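Local coordinates for protein transcriptional regulator, crp family (Thermotoga maritima, PDB 1O5L) that probably binds DNA and regulates transcription as a Crp-family regulator with a cyclic nucleotide-binding domain, at residues K16-C21 and V43-E48; Q72-G77 and P84-N89; G77-S82 and L118-D123. One frame throughout, in Å; residues are numbered along the deposited sequence.

Interaction 1: K16-C21 and V43-E48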
ATOM      1  N   LYS A  16       6.757   5.288 -19.597  1.00 56.23           N
ATOM      2  CA  LYS A  16       7.916   5.707 -20.392  1.00 56.29           C
ATOM      3  C   LYS A  16       8.005   7.228 -20.596  1.00 55.64           C
ATOM      4  O   LYS A  16       9.078   7.761 -20.933  1.00 55.67           O
ATOM      5  CB  LYS A  16       7.954   4.965 -21.745  1.00 56.23           C
ATOM      6  CG  LYS A  16       8.319   3.486 -21.610  1.00 56.71           C
ATOM      7  CD  LYS A  16       8.594   2.818 -22.974  1.00 56.96           C
ATOM      8  CE  LYS A  16       9.112   1.377 -22.808  1.00 57.43           C
ATOM      9  NZ  LYS A  16       9.785   0.877 -24.040  1.00 56.98           N
ATOM     10  N   LYS A  17       6.885   7.923 -20.393  1.00 55.23           N
ATOM     11  CA  LYS A  17       6.870   9.391 -20.384  1.00 54.90           C
ATOM     12  C   LYS A  17       7.736  10.008 -19.262  1.00 53.43           C
ATOM     13  O   LYS A  17       8.134  11.178 -19.359  1.00 52.38           O
ATOM     14  CB  LYS A  17       5.441   9.912 -20.274  1.00 54.86           C
ATOM     15  CG  LYS A  17       4.618   9.675 -21.508  1.00 56.73           C
ATOM     16  CD  LYS A  17       3.178  10.162 -21.322  1.00 56.36           C
ATOM     17  CE  LYS A  17       2.372   9.923 -22.584  1.00 58.15           C
ATOM     18  NZ  LYS A  17       0.976  10.443 -22.457  1.00 60.93           N
ATOM     19  N   LEU A  18       8.039   9.223 -18.227  1.00 52.29           N
ATOM     20  CA  LEU A  18       8.934   9.683 -17.167  1.00 51.89           C
ATOM     21  C   LEU A  18      10.420   9.511 -17.466  1.00 52.01           C
ATOM     22  O   LEU A  18      11.233   9.846 -16.616  1.00 51.92           O
ATOM     23  CB  LEU A  18       8.611   9.015 -15.831  1.00 52.22           C
ATOM     24  CG  LEU A  18       7.153   9.084 -15.332  1.00 52.31           C
ATOM     25  CD1 LEU A  18       6.962   8.389 -13.982  1.00 53.68           C
ATOM     26  CD2 LEU A  18       6.644  10.487 -15.284  1.00 51.69           C
ATOM     27  N   LEU A  19      10.787   9.042 -18.666  1.00 51.43           N
ATOM     28  CA  LEU A  19      12.203   8.860 -19.011  1.00 51.89           C
ATOM     29  C   LEU A  19      13.117  10.084 -18.706  1.00 51.36           C
ATOM     30  O   LEU A  19      14.217   9.904 -18.235  1.00 51.00           O
ATOM     31  CB  LEU A  19      12.361   8.436 -20.482  1.00 52.00           C
ATOM     32  CG  LEU A  19      12.302   6.939 -20.785  1.00 53.13           C
ATOM     33  CD1 LEU A  19      12.097   6.651 -22.289  1.00 52.30           C
ATOM     34  CD2 LEU A  19      13.566   6.257 -20.287  1.00 54.26           C
ATOM     35  N   PRO A  20      12.661  11.307 -18.966  1.00 51.38           N
ATOM     36  CA  PRO A  20      13.463  12.501 -18.703  1.00 51.88           C
ATOM     37  C   PRO A  20      13.818  12.763 -17.221  1.00 51.90           C
ATOM     38  O   PRO A  20      14.746  13.519 -16.924  1.00 51.13           O
ATOM     39  CB  PRO A  20      12.558  13.647 -19.208  1.00 52.32           C
ATOM     40  CG  PRO A  20      11.569  13.005 -20.128  1.00 51.99           C
ATOM     41  CD  PRO A  20      11.343  11.655 -19.534  1.00 51.45           C
ATOM     42  N   CYS A  21      13.067  12.127 -16.335  1.00 52.05           N
ATOM     43  CA  CYS A  21      13.097  12.339 -14.892  1.00 52.83           C
ATOM     44  C   CYS A  21      14.167  11.514 -14.168  1.00 52.78           C
ATOM     45  O   CYS A  21      14.370  11.667 -12.978  1.00 51.90           O
ATOM     46  CB  CYS A  21      11.719  11.954 -14.328  1.00 52.63           C
ATOM     47  SG  CYS A  21      10.372  12.839 -15.153  1.00 55.28           S
ATOM     48  N   VAL A  43      13.142   5.270  -6.938  1.00 57.71           N
ATOM     49  CA  VAL A  43      12.050   4.512  -7.513  1.00 56.28           C
ATOM     50  C   VAL A  43      12.560   3.875  -8.834  1.00 56.31           C
ATOM     51  O   VAL A  43      13.068   4.565  -9.752  1.00 55.02           O
ATOM     52  CB  VAL A  43      10.839   5.438  -7.789  1.00 56.12           C
ATOM     53  CG1 VAL A  43       9.694   4.675  -8.451  1.00 55.63           C
ATOM     54  CG2 VAL A  43      10.381   6.132  -6.506  1.00 56.33           C
ATOM     55  N   LEU A  44      12.418   2.560  -8.929  1.00 56.19           N
ATOM     56  CA  LEU A  44      12.906   1.799 -10.084  1.00 55.51           C
ATOM     57  C   LEU A  44      11.735   1.363 -10.964  1.00 55.42           C
ATOM     58  O   LEU A  44      10.740   0.830 -10.460  1.00 55.01           O
ATOM     59  CB  LEU A  44      13.693   0.577  -9.604  1.00 55.53           C
ATOM     60  CG  LEU A  44      14.855   0.809  -8.625  1.00 55.67           C
ATOM     61  CD1 LEU A  44      15.591  -0.472  -8.425  1.00 55.91           C
ATOM     62  CD2 LEU A  44      15.871   1.919  -9.086  1.00 57.71           C
ATOM     63  N   ILE A  45      11.855   1.591 -12.277  1.00 55.56           N
ATOM     64  CA  ILE A  45      10.835   1.179 -13.245  1.00 55.29           C
ATOM     65  C   ILE A  45      11.476   0.317 -14.328  1.00 54.75           C
ATOM     66  O   ILE A  45      12.427   0.753 -14.984  1.00 55.81           O
ATOM     67  CB  ILE A  45      10.128   2.440 -13.883  1.00 55.84           C
ATOM     68  CG1 ILE A  45       9.484   3.312 -12.796  1.00 56.89           C
ATOM     69  CG2 ILE A  45       9.067   2.026 -14.917  1.00 55.99           C
ATOM     70  CD1 ILE A  45       8.968   4.649 -13.320  1.00 56.06           C
ATOM     71  N   LEU A  46      10.950  -0.888 -14.523  1.00 53.85           N
ATOM     72  CA  LEU A  46      11.414  -1.780 -15.581  1.00 54.10           C
ATOM     73  C   LEU A  46      10.876  -1.333 -16.939  1.00 54.25           C
ATOM     74  O   LEU A  46       9.651  -1.389 -17.187  1.00 52.88           O
ATOM     75  CB  LEU A  46      10.979  -3.232 -15.339  1.00 53.32           C
ATOM     76  CG  LEU A  46      11.405  -4.246 -16.394  1.00 53.41           C
ATOM     77  CD1 LEU A  46      12.931  -4.394 -16.397  1.00 54.01           C
ATOM     78  CD2 LEU A  46      10.740  -5.631 -16.151  1.00 53.92           C
ATOM     79  N   LEU A  47      11.822  -0.975 -17.810  1.00 54.17           N
ATOM     80  CA  LEU A  47      11.563  -0.424 -19.132  1.00 55.06           C
ATOM     81  C   LEU A  47      11.475  -1.514 -20.173  1.00 55.33           C
ATOM     82  O   LEU A  47      10.593  -1.482 -21.031  1.00 55.71           O
ATOM     83  CB  LEU A  47      12.709   0.523 -19.548  1.00 54.65           C
ATOM     84  CG  LEU A  47      12.843   1.827 -18.748  1.00 55.73           C
ATOM     85  CD1 LEU A  47      14.125   2.570 -19.120  1.00 54.75           C
ATOM     86  CD2 LEU A  47      11.599   2.708 -18.954  1.00 54.78           C
ATOM     87  N   GLU A  48      12.438  -2.436 -20.124  1.00 55.61           N
ATOM     88  CA  GLU A  48      12.502  -3.549 -21.045  1.00 55.91           C
ATOM     89  C   GLU A  48      13.280  -4.720 -20.453  1.00 55.66           C
ATOM     90  O   GLU A  48      14.157  -4.521 -19.609  1.00 54.96           O
ATOM     91  CB  GLU A  48      13.082  -3.146 -22.395  1.00 55.98           C
ATOM     92  CG  GLU A  48      14.162  -2.095 -22.397  1.00 57.72           C
ATOM     93  CD  GLU A  48      14.638  -1.781 -23.823  1.00 57.87           C
ATOM     94  OE1 GLU A  48      15.361  -2.638 -24.413  1.00 57.69           O
ATOM     95  OE2 GLU A  48      14.246  -0.698 -24.359  1.00 59.62           O
TER
HETATM   96  O   HOH W   1      12.673   1.536 -23.440  1.00 49.63           O
HETATM   97  O   HOH W   2       9.115  -2.018 -23.085  1.00 55.09           O

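Interaction 2: Q72-G77 and P84-N89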
ATOM      1  N   GLN A  72       6.711  -1.508 -15.353  1.00 58.91           N
ATOM      2  CA  GLN A  72       6.216  -1.540 -13.972  1.00 60.73           C
ATOM      3  C   GLN A  72       7.195  -0.937 -12.988  1.00 59.57           C
ATOM      4  O   GLN A  72       8.396  -1.121 -13.146  1.00 59.21           O
ATOM      5  CB  GLN A  72       6.080  -3.004 -13.511  1.00 60.93           C
ATOM      6  CG  GLN A  72       4.832  -3.681 -13.871  1.00 63.34           C
ATOM      7  CD  GLN A  72       4.789  -5.068 -13.208  1.00 65.86           C
ATOM      8  OE1 GLN A  72       4.791  -5.172 -11.955  1.00 72.02           O
ATOM      9  NE2 GLN A  72       4.783  -6.143 -14.043  1.00 68.16           N
ATOM     10  N   ILE A  73       6.662  -0.314 -11.930  1.00 59.08           N
ATOM     11  CA  ILE A  73       7.455   0.062 -10.744  1.00 58.34           C
ATOM     12  C   ILE A  73       7.793  -1.190  -9.925  1.00 57.43           C
ATOM     13  O   ILE A  73       6.941  -2.019  -9.695  1.00 58.46           O
ATOM     14  CB  ILE A  73       6.707   1.070  -9.837  1.00 58.10           C
ATOM     15  CG1 ILE A  73       6.326   2.335 -10.611  1.00 59.23           C
ATOM     16  CG2 ILE A  73       7.600   1.461  -8.613  1.00 59.07           C
ATOM     17  CD1 ILE A  73       5.194   3.131  -9.992  1.00 58.97           C
ATOM     18  N   ILE A  74       9.040  -1.299  -9.494  1.00 56.46           N
ATOM     19  CA  ILE A  74       9.510  -2.368  -8.636  1.00 56.12           C
ATOM     20  C   ILE A  74       9.330  -2.091  -7.104  1.00 56.35           C
ATOM     21  O   ILE A  74       9.829  -1.092  -6.581  1.00 56.81           O
ATOM     22  CB  ILE A  74      10.991  -2.616  -8.942  1.00 56.15           C
ATOM     23  CG1 ILE A  74      11.124  -3.059 -10.402  1.00 58.44           C
ATOM     24  CG2 ILE A  74      11.593  -3.650  -7.949  1.00 55.08           C
ATOM     25  CD1 ILE A  74      12.519  -3.020 -10.916  1.00 61.69           C
ATOM     26  N   ALA A  75       8.671  -3.018  -6.408  1.00 55.52           N
ATOM     27  CA  ALA A  75       8.521  -2.987  -4.952  1.00 54.85           C
ATOM     28  C   ALA A  75       7.851  -1.699  -4.524  1.00 53.64           C
ATOM     29  O   ALA A  75       8.269  -1.058  -3.566  1.00 53.38           O
ATOM     30  CB  ALA A  75       9.889  -3.160  -4.245  1.00 54.88           C
ATOM     31  N   SER A  76       6.781  -1.366  -5.235  1.00 53.16           N
ATOM     32  CA  SER A  76       6.091  -0.089  -5.101  1.00 52.59           C
ATOM     33  C   SER A  76       5.549   0.169  -3.684  1.00 51.12           C
ATOM     34  O   SER A  76       5.666   1.275  -3.135  1.00 51.26           O
ATOM     35  CB  SER A  76       4.982   0.009  -6.181  1.00 52.63           C
ATOM     36  OG  SER A  76       3.833  -0.771  -5.862  1.00 54.93           O
ATOM     37  N   GLY A  77       4.947  -0.846  -3.097  1.00 50.21           N
ATOM     38  CA  GLY A  77       4.444  -0.752  -1.721  1.00 50.06           C
ATOM     39  C   GLY A  77       5.483  -0.585  -0.602  1.00 49.10           C
ATOM     40  O   GLY A  77       5.114  -0.328   0.536  1.00 48.53           O
ATOM     41  N   PRO A  84      12.949   2.157   4.405  1.00 50.73           N
ATOM     42  CA  PRO A  84      12.541   1.377   3.238  1.00 50.05           C
ATOM     43  C   PRO A  84      13.636   0.488   2.642  1.00 50.23           C
ATOM     44  O   PRO A  84      14.726   0.984   2.337  1.00 48.82           O
ATOM     45  CB  PRO A  84      12.162   2.449   2.213  1.00 49.37           C
ATOM     46  CG  PRO A  84      12.864   3.663   2.632  1.00 49.64           C
ATOM     47  CD  PRO A  84      13.150   3.586   4.082  1.00 49.72           C
ATOM     48  N   ARG A  85      13.287  -0.789   2.408  1.00 50.47           N
ATOM     49  CA  ARG A  85      14.227  -1.836   2.023  1.00 50.99           C
ATOM     50  C   ARG A  85      13.604  -2.821   1.052  1.00 50.66           C
ATOM     51  O   ARG A  85      12.447  -3.205   1.212  1.00 50.08           O
ATOM     52  CB  ARG A  85      14.674  -2.603   3.253  1.00 51.71           C
ATOM     53  CG  ARG A  85      15.742  -1.927   4.106  1.00 52.32           C
ATOM     54  CD  ARG A  85      16.007  -2.725   5.314  1.00 53.28           C
ATOM     55  NE  ARG A  85      17.149  -2.396   6.187  1.00 56.83           N
ATOM     56  CZ  ARG A  85      18.339  -1.826   5.875  1.00 58.06           C
ATOM     57  NH1 ARG A  85      18.694  -1.415   4.652  1.00 57.38           N
ATOM     58  NH2 ARG A  85      19.214  -1.676   6.861  1.00 59.09           N
ATOM     59  N   PHE A  86      14.376  -3.228   0.042  1.00 50.19           N
ATOM     60  CA  PHE A  86      13.940  -4.283  -0.861  1.00 49.52           C
ATOM     61  C   PHE A  86      13.749  -5.592  -0.057  1.00 49.20           C
ATOM     62  O   PHE A  86      14.686  -6.049   0.622  1.00 48.38           O
ATOM     63  CB  PHE A  86      14.932  -4.469  -2.039  1.00 49.52           C
ATOM     64  CG  PHE A  86      14.999  -3.278  -2.974  1.00 49.97           C
ATOM     65  CD1 PHE A  86      14.043  -3.094  -3.972  1.00 49.95           C
ATOM     66  CD2 PHE A  86      15.985  -2.296  -2.803  1.00 50.96           C
ATOM     67  CE1 PHE A  86      14.090  -1.979  -4.824  1.00 51.07           C
ATOM     68  CE2 PHE A  86      16.038  -1.169  -3.647  1.00 51.39           C
ATOM     69  CZ  PHE A  86      15.098  -1.009  -4.662  1.00 50.46           C
ATOM     70  N   PRO A  87      12.547  -6.183  -0.137  1.00 48.78           N
ATOM     71  CA  PRO A  87      12.224  -7.425   0.613  1.00 49.46           C
ATOM     72  C   PRO A  87      12.790  -8.714  -0.010  1.00 49.36           C
ATOM     73  O   PRO A  87      12.816  -9.739   0.640  1.00 49.34           O
ATOM     74  CB  PRO A  87      10.682  -7.465   0.581  1.00 49.54           C
ATOM     75  CG  PRO A  87      10.298  -6.746  -0.719  1.00 49.19           C
ATOM     76  CD  PRO A  87      11.404  -5.730  -0.957  1.00 48.64           C
ATOM     77  N   VAL A  88      13.223  -8.638  -1.268  1.00 49.60           N
ATOM     78  CA  VAL A  88      13.724  -9.791  -2.016  1.00 49.66           C
ATOM     79  C   VAL A  88      14.926  -9.392  -2.837  1.00 48.55           C
ATOM     80  O   VAL A  88      15.092  -8.222  -3.148  1.00 49.32           O
ATOM     81  CB  VAL A  88      12.625 -10.348  -3.006  1.00 49.91           C
ATOM     82  CG1 VAL A  88      11.378 -10.799  -2.237  1.00 51.51           C
ATOM     83  CG2 VAL A  88      12.242  -9.322  -4.053  1.00 50.32           C
ATOM     84  N   ASN A  89      15.752 -10.362  -3.202  1.00 48.05           N
ATOM     85  CA  ASN A  89      16.669 -10.195  -4.314  1.00 47.80           C
ATOM     86  C   ASN A  89      15.898  -9.885  -5.604  1.00 47.87           C
ATOM     87  O   ASN A  89      14.874 -10.507  -5.887  1.00 47.79           O
ATOM     88  CB  ASN A  89      17.476 -11.458  -4.536  1.00 48.05           C
ATOM     89  CG  ASN A  89      18.576 -11.659  -3.529  1.00 47.73           C
ATOM     90  OD1 ASN A  89      18.785 -10.872  -2.615  1.00 49.06           O
ATOM     91  ND2 ASN A  89      19.312 -12.726  -3.716  1.00 48.51           N
TER

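Interaction 3: G77-S82 and L118-D123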
ATOM      1  N   GLY A  77       4.947  -0.846  -3.097  1.00 50.21           N
ATOM      2  CA  GLY A  77       4.444  -0.752  -1.721  1.00 50.06           C
ATOM      3  C   GLY A  77       5.483  -0.585  -0.602  1.00 49.10           C
ATOM      4  O   GLY A  77       5.114  -0.328   0.536  1.00 48.53           O
ATOM      5  N   PHE A  78       6.770  -0.734  -0.930  1.00 49.03           N
ATOM      6  CA  PHE A  78       7.844  -0.669   0.065  1.00 49.11           C
ATOM      7  C   PHE A  78       8.598   0.661  -0.002  1.00 48.78           C
ATOM      8  O   PHE A  78       9.339   1.009   0.924  1.00 47.97           O
ATOM      9  CB  PHE A  78       8.808  -1.859  -0.118  1.00 49.37           C
ATOM     10  CG  PHE A  78       8.178  -3.204   0.167  1.00 48.98           C
ATOM     11  CD1 PHE A  78       8.125  -3.697   1.458  1.00 48.96           C
ATOM     12  CD2 PHE A  78       7.657  -3.973  -0.859  1.00 49.86           C
ATOM     13  CE1 PHE A  78       7.530  -4.956   1.739  1.00 51.56           C
ATOM     14  CE2 PHE A  78       7.056  -5.238  -0.592  1.00 51.43           C
ATOM     15  CZ  PHE A  78       6.997  -5.725   0.697  1.00 49.94           C
ATOM     16  N   ILE A  79       8.388   1.413  -1.084  1.00 48.99           N
ATOM     17  CA  ILE A  79       9.195   2.610  -1.351  1.00 49.23           C
ATOM     18  C   ILE A  79       9.104   3.608  -0.228  1.00 49.01           C
ATOM     19  O   ILE A  79      10.143   4.059   0.271  1.00 48.80           O
ATOM     20  CB  ILE A  79       8.816   3.258  -2.714  1.00 49.72           C
ATOM     21  CG1 ILE A  79       9.165   2.323  -3.877  1.00 49.49           C
ATOM     22  CG2 ILE A  79       9.549   4.583  -2.909  1.00 49.31           C
ATOM     23  CD1 ILE A  79       8.430   2.666  -5.189  1.00 50.70           C
ATOM     24  N   PHE A  80       7.873   3.877   0.237  1.00 48.69           N
ATOM     25  CA  PHE A  80       7.615   4.956   1.192  1.00 48.20           C
ATOM     26  C   PHE A  80       7.414   4.521   2.656  1.00 49.08           C
ATOM     27  O   PHE A  80       6.958   5.321   3.481  1.00 48.62           O
ATOM     28  CB  PHE A  80       6.468   5.861   0.665  1.00 47.76           C
ATOM     29  CG  PHE A  80       6.852   6.653  -0.608  1.00 47.09           C
ATOM     30  CD1 PHE A  80       7.669   7.785  -0.526  1.00 46.48           C
ATOM     31  CD2 PHE A  80       6.440   6.224  -1.871  1.00 46.01           C
ATOM     32  CE1 PHE A  80       8.050   8.495  -1.687  1.00 45.88           C
ATOM     33  CE2 PHE A  80       6.797   6.894  -3.023  1.00 44.06           C
ATOM     34  CZ  PHE A  80       7.629   8.054  -2.927  1.00 47.69           C
ATOM     35  N   SER A  81       7.807   3.299   3.025  1.00 50.25           N
ATOM     36  CA  SER A  81       7.822   2.969   4.469  1.00 51.74           C
ATOM     37  C   SER A  81       8.920   3.723   5.230  1.00 52.22           C
ATOM     38  O   SER A  81       9.804   4.357   4.644  1.00 51.77           O
ATOM     39  CB  SER A  81       7.927   1.462   4.743  1.00 51.66           C
ATOM     40  OG  SER A  81       8.966   0.853   4.021  1.00 54.70           O
ATOM     41  N   SER A  82       8.803   3.708   6.550  1.00 52.93           N
ATOM     42  CA  SER A  82       9.945   3.981   7.434  1.00 53.76           C
ATOM     43  C   SER A  82      11.072   2.954   7.179  1.00 53.87           C
ATOM     44  O   SER A  82      10.819   1.754   7.033  1.00 54.04           O
ATOM     45  CB  SER A  82       9.467   3.913   8.877  1.00 53.83           C
ATOM     46  OG  SER A  82       8.173   3.324   8.883  1.00 55.46           O
ATOM     47  N   LEU A 118      -2.979   8.678  -9.086  1.00 50.05           N
ATOM     48  CA  LEU A 118      -3.996   7.646  -9.099  1.00 50.53           C
ATOM     49  C   LEU A 118      -3.447   6.280  -9.509  1.00 50.22           C
ATOM     50  O   LEU A 118      -3.751   5.289  -8.860  1.00 47.99           O
ATOM     51  CB  LEU A 118      -5.147   8.034 -10.017  1.00 51.11           C
ATOM     52  CG  LEU A 118      -6.255   8.839  -9.330  1.00 52.78           C
ATOM     53  CD1 LEU A 118      -7.143   9.492 -10.366  1.00 52.62           C
ATOM     54  CD2 LEU A 118      -7.058   7.932  -8.416  1.00 52.88           C
ATOM     55  N   PHE A 119      -2.645   6.258 -10.582  1.00 50.32           N
ATOM     56  CA  PHE A 119      -1.984   5.046 -11.034  1.00 50.63           C
ATOM     57  C   PHE A 119      -1.149   4.401  -9.933  1.00 50.82           C
ATOM     58  O   PHE A 119      -1.333   3.218  -9.643  1.00 50.08           O
ATOM     59  CB  PHE A 119      -1.102   5.330 -12.245  1.00 51.93           C
ATOM     60  CG  PHE A 119      -0.333   4.130 -12.717  1.00 52.66           C
ATOM     61  CD1 PHE A 119       0.927   3.835 -12.179  1.00 55.43           C
ATOM     62  CD2 PHE A 119      -0.871   3.277 -13.674  1.00 54.73           C
ATOM     63  CE1 PHE A 119       1.637   2.694 -12.595  1.00 55.94           C
ATOM     64  CE2 PHE A 119      -0.157   2.146 -14.114  1.00 55.26           C
ATOM     65  CZ  PHE A 119       1.098   1.860 -13.574  1.00 54.52           C
ATOM     66  N   PHE A 120      -0.243   5.189  -9.332  1.00 50.58           N
ATOM     67  CA  PHE A 120       0.609   4.764  -8.217  1.00 50.34           C
ATOM     68  C   PHE A 120      -0.189   4.256  -7.007  1.00 50.79           C
ATOM     69  O   PHE A 120       0.117   3.187  -6.456  1.00 50.85           O
ATOM     70  CB  PHE A 120       1.543   5.922  -7.772  1.00 50.90           C
ATOM     71  CG  PHE A 120       2.561   5.507  -6.732  1.00 50.49           C
ATOM     72  CD1 PHE A 120       3.570   4.618  -7.059  1.00 51.75           C
ATOM     73  CD2 PHE A 120       2.470   5.941  -5.439  1.00 52.19           C
ATOM     74  CE1 PHE A 120       4.481   4.194  -6.131  1.00 50.27           C
ATOM     75  CE2 PHE A 120       3.412   5.515  -4.479  1.00 51.47           C
ATOM     76  CZ  PHE A 120       4.414   4.641  -4.850  1.00 51.04           C
ATOM     77  N   LEU A 121      -1.184   5.019  -6.563  1.00 51.40           N
ATOM     78  CA  LEU A 121      -1.963   4.598  -5.410  1.00 52.44           C
ATOM     79  C   LEU A 121      -2.726   3.284  -5.730  1.00 53.11           C
ATOM     80  O   LEU A 121      -2.817   2.407  -4.854  1.00 52.53           O
ATOM     81  CB  LEU A 121      -2.918   5.681  -4.947  1.00 51.87           C
ATOM     82  CG  LEU A 121      -2.352   6.980  -4.373  1.00 53.38           C
ATOM     83  CD1 LEU A 121      -3.516   7.929  -4.108  1.00 52.87           C
ATOM     84  CD2 LEU A 121      -1.524   6.767  -3.091  1.00 54.04           C
ATOM     85  N   LYS A 122      -3.222   3.158  -6.978  1.00 53.45           N
ATOM     86  CA  LYS A 122      -3.832   1.926  -7.484  1.00 54.30           C
ATOM     87  C   LYS A 122      -2.872   0.722  -7.486  1.00 54.87           C
ATOM     88  O   LYS A 122      -3.248  -0.388  -7.096  1.00 54.19           O
ATOM     89  CB  LYS A 122      -4.392   2.143  -8.899  1.00 54.82           C
ATOM     90  CG  LYS A 122      -5.271   0.990  -9.441  1.00 55.40           C
ATOM     91  CD  LYS A 122      -5.848   1.282 -10.860  1.00 56.33           C
ATOM     92  CE  LYS A 122      -6.601   0.042 -11.407  1.00 59.02           C
ATOM     93  NZ  LYS A 122      -7.493   0.308 -12.610  1.00 60.25           N
ATOM     94  N   ASP A 123      -1.636   0.949  -7.915  1.00 55.45           N
ATOM     95  CA  ASP A 123      -0.614  -0.099  -7.946  1.00 56.65           C
ATOM     96  C   ASP A 123      -0.318  -0.653  -6.543  1.00 56.72           C
ATOM     97  O   ASP A 123      -0.274  -1.872  -6.325  1.00 56.38           O
ATOM     98  CB  ASP A 123       0.667   0.463  -8.552  1.00 57.37           C
ATOM     99  CG  ASP A 123       1.762  -0.573  -8.705  1.00 58.62           C
ATOM    100  OD1 ASP A 123       2.454  -1.013  -7.779  1.00 64.78           O
ATOM    101  OD2 ASP A 123       2.008  -1.013  -9.821  1.00 63.87           O
TER

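Interaction 1: K16-C21 and V43-E48
I45 and L47, on strand 42-48, meet the 3-10 segment 16-21 where it packs on the antiparallel sheet of the cyclic nucleotide-binding domain, a beta sandwich of cupin type. The side chain of I45 leaves the strand toward the 3-10 segment, and its terminal methyl CD1 meets CD1 of L18 end to end at 4.3 Å. L18 reaches onward to L99 of the neighbouring strand and to F106 and L109 of helix 103-112, so this buried methyl pair belongs to the seam between sheet and helix. Two residues along, L47 gives the largest share of the contact. Its CD1 lies 3.9 Å from L19 CD2, the two leucines crossing at a slant. The extended chain of K16 runs past the other branch, CG 4.3 Å from L47 CD2, and brings CE 3.7 Å from L47 O. L47 and E48 form a classic beta bulge opposite K97, and here the chemistry turns polar. K16 NZ makes no direct bond to either residue; two waters mediate instead. One accepts from NZ and donates to the carbonyl oxygen L47 O at 2.6 Å. The other likewise accepts from NZ and joins it to E48, whose carboxylate OE2 stands 4.7 Å from K16 NZ and takes a hydrogen from this water at 2.9 Å.

Interaction 2: Q72-G77 and P84-N89
The ring of F86 presents its CD1-CE1 side to I74 and A75, and these two residues meet it in different ways. I74 comes at the rim: its CG2 methyl lies close to the ring plane, 4.3 Å from F86 CE1. With CG1 beside the backbone N (chi1 -62°), the one-carbon branch CG2 is the one turned to the ring, while the longer branch, CG1 and CD1, runs away from it. A75 approaches obliquely, its CB 4.2 Å from F86 CD1. The same methyl also touches the following residue, with P87 CD 4.4 Å from A75 CB, so the alanine rests in the angle between the phenyl ring and the pyrrolidine ring. A75 has a left-handed backbone conformation (phi 58°, psi 46°), which turns the chain sharply as it leaves strand 72-73 while its CB still points toward the 84-89 segment. No hydrogen bond crosses the contact; it is apolar throughout, with modest buried area and no tightly interlocked pair. In cyclic nucleotide-binding domains the chain between the strands corresponding to 72-73 and 89-92 generally forms the phosphate-binding cassette; this contact probably closes the base of the equivalent loop, bringing its entry close to its exit. F86 is fixed further by L44 of strand 42-48 and by I40, and its backbone is hydrogen-bonded to D37 and D38. I74 pairs its backbone with L44 and reaches L51 of strand 51-56, so the contact lies between the two sheets of the sandwich. Just beyond, P87 packs on F78, V88 meets F136 of the second subunit, and I73 and S76 rest on helix 114-139.

Interaction 3: G77-S82 and L118-D123
I79 and F80, the middle residues of a type I beta turn from F78 to S81, face F120 on a regular turn of helix 114-139. The backbone bond closing the turn, S81 N to F78 O, is weak, but the hydroxyl S81 OG also donates to F78 O at 3.1 Å, tilted 31° from the carbonyl plane. From the helix, F120, CG anti to the backbone N (chi1 -173°), projects its ring out to the turn. Its CZ reaches the rim of the F80 ring, close to that ring's plane and 3.8 Å from F80 CE2. The two planes stand at 87°, with centroids 6.0 Å apart. I79 adds CD1 at the edge of F120, 4.3 Å from F120 CE1, while its CG2 sits over one face of the F80 ring, displaced toward the rim. Replacing F80 with an alanine would probably open a gap beside F120 CZ and rob I79 CG2 of the ring it lies over. The turn thus packs the cyclic nucleotide-binding domain on this long helix. F106 of helix 103-112 meets F120 edge-to-face, L107 of the same helix touches F80, and I73 of strand 72-73 both I79 and F120, while L121 of the second subunit packs on F80.

How the interactions relate
Interactions 1 and 2 lie on the same sheet, since strands 42-48 and 72-73 are neighbours in it, joined among others by the backbone bond between L46 and Q72. Interactions 2 and 3 share G77 and follow one loop: interaction 2 ties its two ends together, whereas interaction 3 seats it on the long helix next to the second subunit. Interaction 3 is wholly buried and largely aromatic; interaction 2 is apolar but partly exposed. Interaction 1 is mixed, with a buried aliphatic part and a lysine at the surface linked through water. V43 and I79 touch, connecting the first contact with the third.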